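Local coordinates for sugar fermentation stimulation protein homolog (Pyrococcus furiosus, PDB 4DA2), which probably binds DNA and joins an OB-fold domain to a nuclease-like PD-(D/E)xK domain that holds two calcium ions in this crystal, at residues A[97-102]-A[207-212]; A[118-123]-A[127-132]. The protein carries 1 engineered substitution. One frame throughout, in Å; residues are numbered along the deposited sequence.

Interaction 1: A[97-102]-A[207-212]; sequences LPELEG and EIRALG
A two-pronged salt bridge near the surface, with a leucine pair buried beside it, ties the loop after helix 81-93 to strand 207-215. Glu-99, on a short 3-10 turn, lies against the NE/NH2 edge of the Arg-209 guanidinium, the two planes only 11° apart. Glu-99 OE1 accepts from Arg-209 NH2 at 2.8 Å through its syn lone pair, while Glu-99 OE2 accepts from Arg-209 NE almost straight, at a modelled 2.5 Å whose shortness is doubtful. Arginine suits the place because its planar guanidinium, with N-H groups on several edges, can serve several acceptors at once: Arg-209 NH2 also reaches Glu-207 OE1 at 2.8 Å, and Arg-209 NH1 donates to Ile-208 O from above that carbonyl plane. The three charged residues thus form a salt-bridge network on the PD-(D/E)xK domain, where the strand runs between 169-176 and 220-229 in the mixed sheet. A bend at chi2 (-69°) turns the Arg-209 chain back along its own strand, bringing the head within reach of Glu-207. A leucine in its place would probably leave Glu-99 and Glu-207 as like charges without the cation between them. Deeper in, Leu-97 CD1 rests 4.0 Å from Leu-211 CD2, and both leucines also pack on Ile-91 and Tyr-223.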
ATOM      1  N   LEU A  97      -2.453  12.747 -10.363  1.00 17.92           N
ATOM      2  CA  LEU A  97      -1.021  12.835 -10.595  1.00 18.47           C
ATOM      3  C   LEU A  97      -0.818  13.456 -11.989  1.00 24.34           C
ATOM      4  O   LEU A  97      -1.093  12.810 -13.012  1.00 27.92           O
ATOM      5  CB  LEU A  97      -0.385  11.437 -10.484  1.00 24.24           C
ATOM      6  CG  LEU A  97       0.448  11.148  -9.225  1.00 48.17           C
ATOM      7  CD1 LEU A  97      -0.371  11.313  -7.975  1.00 38.57           C
ATOM      8  CD2 LEU A  97       1.114   9.748  -9.270  1.00 31.21           C
ATOM      9  N   PRO A  98      -0.376  14.732 -12.036  1.00 31.61           N
ATOM     10  CA  PRO A  98      -0.248  15.448 -13.312  1.00 41.05           C
ATOM     11  C   PRO A  98       0.510  14.657 -14.377  1.00 33.82           C
ATOM     12  O   PRO A  98       0.126  14.686 -15.545  1.00 22.56           O
ATOM     13  CB  PRO A  98       0.528  16.710 -12.931  1.00 31.78           C
ATOM     14  CG  PRO A  98       0.151  16.947 -11.505  1.00 45.30           C
ATOM     15  CD  PRO A  98       0.031  15.576 -10.894  1.00 32.64           C
ATOM     16  N   GLU A  99       1.557  13.931 -13.976  1.00 24.08           N
ATOM     17  CA  GLU A  99       2.379  13.196 -14.958  1.00 19.18           C
ATOM     18  C   GLU A  99       1.613  12.037 -15.600  1.00 27.55           C
ATOM     19  O   GLU A  99       1.981  11.569 -16.681  1.00 33.91           O
ATOM     20  CB  GLU A  99       3.661  12.678 -14.325  1.00 34.90           C
ATOM     21  CG  GLU A  99       3.411  11.718 -13.156  1.00 29.92           C
ATOM     22  CD  GLU A  99       4.696  11.306 -12.479  1.00 30.52           C
ATOM     23  OE1 GLU A  99       5.670  11.062 -13.214  1.00 35.81           O
ATOM     24  OE2 GLU A  99       4.725  11.223 -11.226  1.00 39.95           O
ATOM     25  N   LEU A 100       0.548  11.578 -14.945  1.00 21.48           N
ATOM     26  CA  LEU A 100      -0.270  10.471 -15.472  1.00 17.47           C
ATOM     27  C   LEU A 100      -1.645  10.924 -16.036  1.00 19.82           C
ATOM     28  O   LEU A 100      -2.560  10.114 -16.230  1.00 20.73           O
ATOM     29  CB  LEU A 100      -0.419   9.356 -14.418  1.00 21.24           C
ATOM     30  CG  LEU A 100       0.914   8.674 -14.033  1.00 29.12           C
ATOM     31  CD1 LEU A 100       0.794   7.900 -12.738  1.00 38.18           C
ATOM     32  CD2 LEU A 100       1.474   7.769 -15.159  1.00 24.64           C
ATOM     33  N   GLU A 101      -1.780  12.219 -16.301  1.00 23.92           N
ATOM     34  CA  GLU A 101      -2.980  12.735 -16.967  1.00 21.21           C
ATOM     35  C   GLU A 101      -3.168  12.120 -18.333  1.00 19.25           C
ATOM     36  O   GLU A 101      -2.219  11.957 -19.100  1.00 30.17           O
ATOM     37  CB  GLU A 101      -2.962  14.264 -17.072  1.00 27.21           C
ATOM     38  CG  GLU A 101      -3.333  14.956 -15.764  1.00 39.49           C
ATOM     39  CD  GLU A 101      -3.009  16.443 -15.755  1.00 31.04           C
ATOM     40  OE1 GLU A 101      -2.989  17.066 -16.845  1.00 41.04           O
ATOM     41  OE2 GLU A 101      -2.761  16.982 -14.649  1.00 27.71           O
ATOM     42  N   GLY A 102      -4.406  11.756 -18.632  1.00 20.49           N
ATOM     43  CA  GLY A 102      -4.717  11.115 -19.900  1.00 26.01           C
ATOM     44  C   GLY A 102      -4.238   9.670 -19.961  1.00 18.84           C
ATOM     45  O   GLY A 102      -4.230   9.073 -21.033  1.00 23.16           O
ATOM     46  N   GLU A 207      11.079   5.364 -12.016  1.00 12.34           N
ATOM     47  CA  GLU A 207      10.540   6.543 -11.301  1.00 12.41           C
ATOM     48  C   GLU A 207      10.025   6.090  -9.938  1.00 12.43           C
ATOM     49  O   GLU A 207       9.374   5.029  -9.817  1.00 13.55           O
ATOM     50  CB  GLU A 207       9.440   7.217 -12.106  1.00 14.77           C
ATOM     51  CG  GLU A 207       9.937   7.728 -13.470  1.00 16.28           C
ATOM     52  CD  GLU A 207      10.835   8.969 -13.385  1.00 44.65           C
ATOM     53  OE1 GLU A 207      10.578   9.831 -12.525  1.00 23.62           O
ATOM     54  OE2 GLU A 207      11.795   9.093 -14.189  1.00 38.64           O
ATOM     55  N   ILE A 208      10.367   6.850  -8.905  1.00 12.95           N
ATOM     56  CA  ILE A 208       9.907   6.510  -7.547  1.00  8.98           C
ATOM     57  C   ILE A 208       8.990   7.628  -7.000  1.00 16.89           C
ATOM     58  O   ILE A 208       9.368   8.800  -7.005  1.00 14.15           O
ATOM     59  CB  ILE A 208      11.070   6.257  -6.570  1.00 17.88           C
ATOM     60  CG1 ILE A 208      11.915   5.056  -7.041  1.00 13.57           C
ATOM     61  CG2 ILE A 208      10.514   6.070  -5.145  1.00 18.54           C
ATOM     62  CD1 ILE A 208      13.193   4.832  -6.212  1.00 12.37           C
ATOM     63  N   ARG A 209       7.789   7.253  -6.544  1.00 13.59           N
ATOM     64  CA  ARG A 209       6.844   8.233  -5.955  1.00  9.09           C
ATOM     65  C   ARG A 209       6.377   7.651  -4.623  1.00 20.41           C
ATOM     66  O   ARG A 209       6.446   6.423  -4.395  1.00 14.47           O
ATOM     67  CB  ARG A 209       5.605   8.430  -6.849  1.00  8.44           C
ATOM     68  CG  ARG A 209       5.902   8.857  -8.316  1.00 18.00           C
ATOM     69  CD  ARG A 209       6.449  10.280  -8.466  1.00 24.64           C
ATOM     70  NE  ARG A 209       6.713  10.567  -9.887  1.00 18.86           N
ATOM     71  CZ  ARG A 209       7.916  10.491 -10.453  1.00 21.39           C
ATOM     72  NH1 ARG A 209       8.985  10.194  -9.720  1.00 27.17           N
ATOM     73  NH2 ARG A 209       8.051  10.754 -11.749  1.00 27.05           N
ATOM     74  N   ALA A 210       5.896   8.532  -3.759  1.00 16.75           N
ATOM     75  CA  ALA A 210       5.255   8.125  -2.511  1.00 11.35           C
ATOM     76  C   ALA A 210       4.058   9.039  -2.230  1.00 17.32           C
ATOM     77  O   ALA A 210       4.152  10.247  -2.373  1.00 14.00           O
ATOM     78  CB  ALA A 210       6.257   8.167  -1.360  1.00 16.50           C
ATOM     79  N   LEU A 211       2.951   8.441  -1.806  1.00 11.60           N
ATOM     80  CA  LEU A 211       1.711   9.169  -1.584  1.00 11.82           C
ATOM     81  C   LEU A 211       1.237   9.047  -0.152  1.00 16.13           C
ATOM     82  O   LEU A 211       1.337   7.976   0.426  1.00 16.96           O
ATOM     83  CB  LEU A 211       0.628   8.602  -2.485  1.00 16.67           C
ATOM     84  CG  LEU A 211       0.962   8.434  -3.971  1.00 16.73           C
ATOM     85  CD1 LEU A 211      -0.201   7.727  -4.679  1.00 21.81           C
ATOM     86  CD2 LEU A 211       1.235   9.799  -4.612  1.00 14.35           C
ATOM     87  N   GLY A 212       0.729  10.143   0.415  1.00 10.57           N
ATOM     88  CA  GLY A 212       0.165  10.106   1.768  1.00 13.68           C
ATOM     89  C   GLY A 212      -1.334   9.905   1.705  1.00 17.38           C
ATOM     90  O   GLY A 212      -2.043  10.606   0.965  1.00 17.02           O
TER

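Interaction 2: A[118-123]-A[127-132]; sequences DYLIEC and EIFVET. Engineered in segment 118-123: Ile-121 (natural residue Leu). With CA (calcium ion), chain C; CA (calcium ion), chain D.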
ATOM      1  N   ASP A 118       2.000  -4.755 -10.592  1.00 14.36           N
ATOM      2  CA  ASP A 118       0.605  -4.407 -10.348  1.00 15.04           C
ATOM      3  C   ASP A 118      -0.168  -3.941 -11.562  1.00 10.43           C
ATOM      4  O   ASP A 118      -1.291  -4.426 -11.792  1.00 12.59           O
ATOM      5  CB  ASP A 118       0.484  -3.337  -9.264  1.00 18.46           C
ATOM      6  CG  ASP A 118       0.845  -3.851  -7.919  1.00 14.42           C
ATOM      7  OD1 ASP A 118       0.714  -5.074  -7.667  1.00 15.76           O
ATOM      8  OD2 ASP A 118       1.257  -3.030  -7.060  1.00 15.59           O
ATOM      9  N   TYR A 119       0.401  -2.989 -12.311  1.00 14.44           N
ATOM     10  CA  TYR A 119      -0.335  -2.350 -13.432  1.00 15.78           C
ATOM     11  C   TYR A 119       0.482  -2.130 -14.684  1.00 14.15           C
ATOM     12  O   TYR A 119       1.660  -1.781 -14.618  1.00 14.52           O
ATOM     13  CB  TYR A 119      -0.911  -0.981 -13.008  1.00 15.44           C
ATOM     14  CG  TYR A 119      -1.695  -0.994 -11.693  1.00 16.50           C
ATOM     15  CD1 TYR A 119      -2.976  -1.539 -11.631  1.00 17.79           C
ATOM     16  CD2 TYR A 119      -1.158  -0.448 -10.533  1.00 14.90           C
ATOM     17  CE1 TYR A 119      -3.700  -1.566 -10.443  1.00 24.48           C
ATOM     18  CE2 TYR A 119      -1.875  -0.453  -9.323  1.00 13.65           C
ATOM     19  CZ  TYR A 119      -3.150  -1.005  -9.288  1.00 16.32           C
ATOM     20  OH  TYR A 119      -3.863  -1.043  -8.104  1.00 20.18           O
ATOM     21  N   LEU A 120      -0.177  -2.309 -15.831  1.00 11.15           N
ATOM     22  CA  LEU A 120       0.267  -1.704 -17.072  1.00 18.25           C
ATOM     23  C   LEU A 120      -0.720  -0.594 -17.338  1.00 18.81           C
ATOM     24  O   LEU A 120      -1.930  -0.818 -17.372  1.00 19.13           O
ATOM     25  CB  LEU A 120       0.262  -2.694 -18.238  1.00 22.57           C
ATOM     26  CG  LEU A 120       0.707  -2.068 -19.560  1.00 17.26           C
ATOM     27  CD1 LEU A 120       2.132  -1.533 -19.451  1.00 17.40           C
ATOM     28  CD2 LEU A 120       0.588  -3.072 -20.726  1.00 25.27           C
ATOM     29  N   ILE A 121      -0.164   0.601 -17.493  1.00 15.64           N
ATOM     30  CA  ILE A 121      -0.931   1.829 -17.697  1.00 13.06           C
ATOM     31  C   ILE A 121      -0.618   2.374 -19.090  1.00 18.70           C
ATOM     32  O   ILE A 121       0.533   2.375 -19.526  1.00 18.20           O
ATOM     33  CB  ILE A 121      -0.619   2.830 -16.577  1.00 13.88           C
ATOM     34  CG1 ILE A 121      -1.319   2.356 -15.305  1.00 15.65           C
ATOM     35  CG2 ILE A 121      -1.097   4.275 -16.913  1.00 19.55           C
ATOM     36  CD1 ILE A 121      -0.883   3.078 -14.046  1.00 24.94           C
ATOM     37  N   GLU A 122      -1.659   2.801 -19.790  1.00 19.78           N
ATOM     38  CA  GLU A 122      -1.498   3.329 -21.139  1.00 23.11           C
ATOM     39  C   GLU A 122      -1.716   4.819 -21.154  1.00 23.36           C
ATOM     40  O   GLU A 122      -2.732   5.318 -20.638  1.00 21.79           O
ATOM     41  CB  GLU A 122      -2.433   2.620 -22.126  1.00 24.31           C
ATOM     42  CG  GLU A 122      -2.229   3.086 -23.585  1.00 33.77           C
ATOM     43  CD  GLU A 122      -3.156   2.387 -24.584  1.00 21.29           C
ATOM     44  OE1 GLU A 122      -3.859   1.427 -24.208  1.00 60.33           O
ATOM     45  OE2 GLU A 122      -3.156   2.799 -25.756  1.00 43.91           O
ATOM     46  N   CYS A 123      -0.747   5.531 -21.729  1.00 20.68           N
ATOM     47  CA  CYS A 123      -0.811   6.996 -21.863  1.00 16.06           C
ATOM     48  C   CYS A 123      -0.859   7.382 -23.355  1.00 21.76           C
ATOM     49  O   CYS A 123      -0.801   6.497 -24.234  1.00 23.36           O
ATOM     50  CB  CYS A 123       0.408   7.642 -21.219  1.00 24.25           C
ATOM     51  SG  CYS A 123       0.575   7.264 -19.454  1.00 26.99           S
ATOM     52  N   GLU A 127       3.333   3.379 -22.918  1.00 26.97           N
ATOM     53  CA  GLU A 127       2.879   2.601 -21.771  1.00 25.05           C
ATOM     54  C   GLU A 127       3.857   2.706 -20.616  1.00 12.91           C
ATOM     55  O   GLU A 127       5.023   3.063 -20.812  1.00 20.04           O
ATOM     56  CB  GLU A 127       2.732   1.137 -22.148  1.00 22.62           C
ATOM     57  CG  GLU A 127       1.629   0.843 -23.143  1.00 35.79           C
ATOM     58  CD  GLU A 127       1.687  -0.601 -23.612  1.00 32.01           C
ATOM     59  OE1 GLU A 127       2.734  -1.250 -23.384  1.00 39.08           O
ATOM     60  OE2 GLU A 127       0.685  -1.081 -24.189  1.00 58.85           O
ATOM     61  N   ILE A 128       3.363   2.431 -19.405  1.00 16.11           N
ATOM     62  CA  ILE A 128       4.200   2.410 -18.208  1.00 13.50           C
ATOM     63  C   ILE A 128       3.752   1.283 -17.274  1.00 12.32           C
ATOM     64  O   ILE A 128       2.549   1.084 -17.020  1.00 17.83           O
ATOM     65  CB  ILE A 128       4.227   3.804 -17.470  1.00 15.28           C
ATOM     66  CG1 ILE A 128       5.184   3.781 -16.264  1.00 18.09           C
ATOM     67  CG2 ILE A 128       2.803   4.256 -17.087  1.00 27.41           C
ATOM     68  CD1 ILE A 128       5.409   5.158 -15.569  1.00 29.01           C
ATOM     69  N   PHE A 129       4.733   0.523 -16.791  1.00 16.56           N
ATOM     70  CA  PHE A 129       4.485  -0.475 -15.742  1.00 15.58           C
ATOM     71  C   PHE A 129       4.598   0.194 -14.379  1.00 12.04           C
ATOM     72  O   PHE A 129       5.583   0.904 -14.109  1.00 15.69           O
ATOM     73  CB  PHE A 129       5.504  -1.608 -15.853  1.00 15.90           C
ATOM     74  CG  PHE A 129       5.279  -2.496 -17.028  1.00 14.78           C
ATOM     75  CD1 PHE A 129       4.328  -3.522 -16.963  1.00 20.39           C
ATOM     76  CD2 PHE A 129       5.967  -2.270 -18.229  1.00 19.27           C
ATOM     77  CE1 PHE A 129       4.108  -4.372 -18.085  1.00 18.86           C
ATOM     78  CE2 PHE A 129       5.747  -3.097 -19.353  1.00 22.21           C
ATOM     79  CZ  PHE A 129       4.809  -4.138 -19.280  1.00 18.65           C
ATOM     80  N   VAL A 130       3.593  -0.019 -13.531  1.00 19.84           N
ATOM     81  CA  VAL A 130       3.573   0.590 -12.199  1.00 23.44           C
ATOM     82  C   VAL A 130       3.360  -0.473 -11.120  1.00 12.65           C
ATOM     83  O   VAL A 130       2.399  -1.246 -11.194  1.00 15.90           O
ATOM     84  CB  VAL A 130       2.491   1.711 -12.086  1.00 12.86           C
ATOM     85  CG1 VAL A 130       2.504   2.312 -10.672  1.00 17.86           C
ATOM     86  CG2 VAL A 130       2.719   2.777 -13.141  1.00 14.92           C
ATOM     87  N   GLU A 131       4.290  -0.529 -10.154  1.00 13.38           N
ATOM     88  CA  GLU A 131       4.163  -1.390  -8.985  1.00 17.54           C
ATOM     89  C   GLU A 131       3.872  -0.504  -7.775  1.00 20.34           C
ATOM     90  O   GLU A 131       4.538   0.538  -7.587  1.00 16.69           O
ATOM     91  CB  GLU A 131       5.453  -2.213  -8.774  1.00 14.05           C
ATOM     92  CG  GLU A 131       5.502  -3.077  -7.499  1.00 14.94           C
ATOM     93  CD  GLU A 131       4.382  -4.119  -7.453  1.00 14.16           C
ATOM     94  OE1 GLU A 131       3.920  -4.533  -8.545  1.00 17.47           O
ATOM     95  OE2 GLU A 131       3.941  -4.489  -6.326  1.00 17.21           O
ATOM     96  N   THR A 132       2.863  -0.886  -6.986  1.00 12.21           N
ATOM     97  CA  THR A 132       2.550  -0.119  -5.781  1.00 12.46           C
ATOM     98  C   THR A 132       2.909  -0.945  -4.556  1.00 15.09           C
ATOM     99  O   THR A 132       2.709  -2.176  -4.550  1.00 16.67           O
ATOM    100  CB  THR A 132       1.083   0.371  -5.740  1.00 17.85           C
ATOM    101  OG1 THR A 132       0.205  -0.762  -5.734  1.00 24.79           O
ATOM    102  CG2 THR A 132       0.777   1.227  -6.961  1.00 19.36           C
TER
HETATM  103 CA    CA C 301       1.883  -4.299  -5.178  1.00 14.23          CA
HETATM  104 CA    CA D 302       0.695  -7.362  -7.415  1.00 18.54          CA
HETATM  105  O   HOH W   1       2.988  -7.117  -8.356  1.00 19.31           O
HETATM  106  O   HOH W   2       3.338  -5.176  -3.458  1.00 24.85           O
HETATM  107  O   HOH W   3       1.590  -6.890  -5.213  1.00 29.13           O
HETATM  108  O   HOH W   4      -0.517  -3.854  -4.853  1.00 31.04           O
HETATM  109  O   HOH W   5       1.864  -9.651  -7.055  1.00 32.24           O
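Asp-118 OD2 is gripped by two hydrogen bonds and a calcium ion. The backbone N of Thr-132 donates to it at 2.7 Å and Thr-132 OG1 at 2.8 Å, from opposite faces of the carboxylate, while the ion binds it at 2.4 Å. Glu-131 OE2 and Thr-132 O bind the same calcium, whose charge probably offsets the closeness of the two carboxylates. With chi2 at 60° the Glu-131 chain bends toward Asp-118, and its OE1 accepts from Asp-118 N; Lys-133 NZ donates to OE2. Asp-118 OD1 reaches the second calcium at 2.3 Å, a site that Glu-109 shares. Away from the metals, Tyr-119 and Ile-121 form hydrogen-bonded pairs with Val-130 and Ile-128. On that face Ile-121, an engineered replacement for leucine, touches Val-130 CG2 with its CD1 at 3.7 Å. On the other face Leu-120 CD1 sits over the centre of the Phe-129 ring, 3.6 Å from its centroid, a CH-pi contact; a leucine methyl is small enough to sit squarely over the ring face. Cys-123, disulfide-bonded to Cys-103, ties down the far end. Asp-118 on one strand and Glu-131, Thr-132 and Lys-133 on the next are consistent with the PD-(D/E)xK motif of this nuclease fold.

In the fold
Both interactions reach the same mixed sheet of the PD-(D/E)xK domain, but they join it differently. Interaction 2 is largely buried and pairs two sequence neighbours as a hairpin, whereas interaction 1 is partly buried and brings a loop onto a strand 105 residues further on. Carboxylates serve both: in 97-102 with 207-212 an arginine answers them near the surface, and in 118-123 with 127-132 calcium ions probably do so at the metal site, where Asp-118 and Glu-131 are buried. Strand 169-176, which pairs with 127-139 and with 207-215, connects the two, and its Met-171 touches side chains of both. They also meet directly, Leu-100 CD2 packing 4.2 Å from Ile-128 CG2.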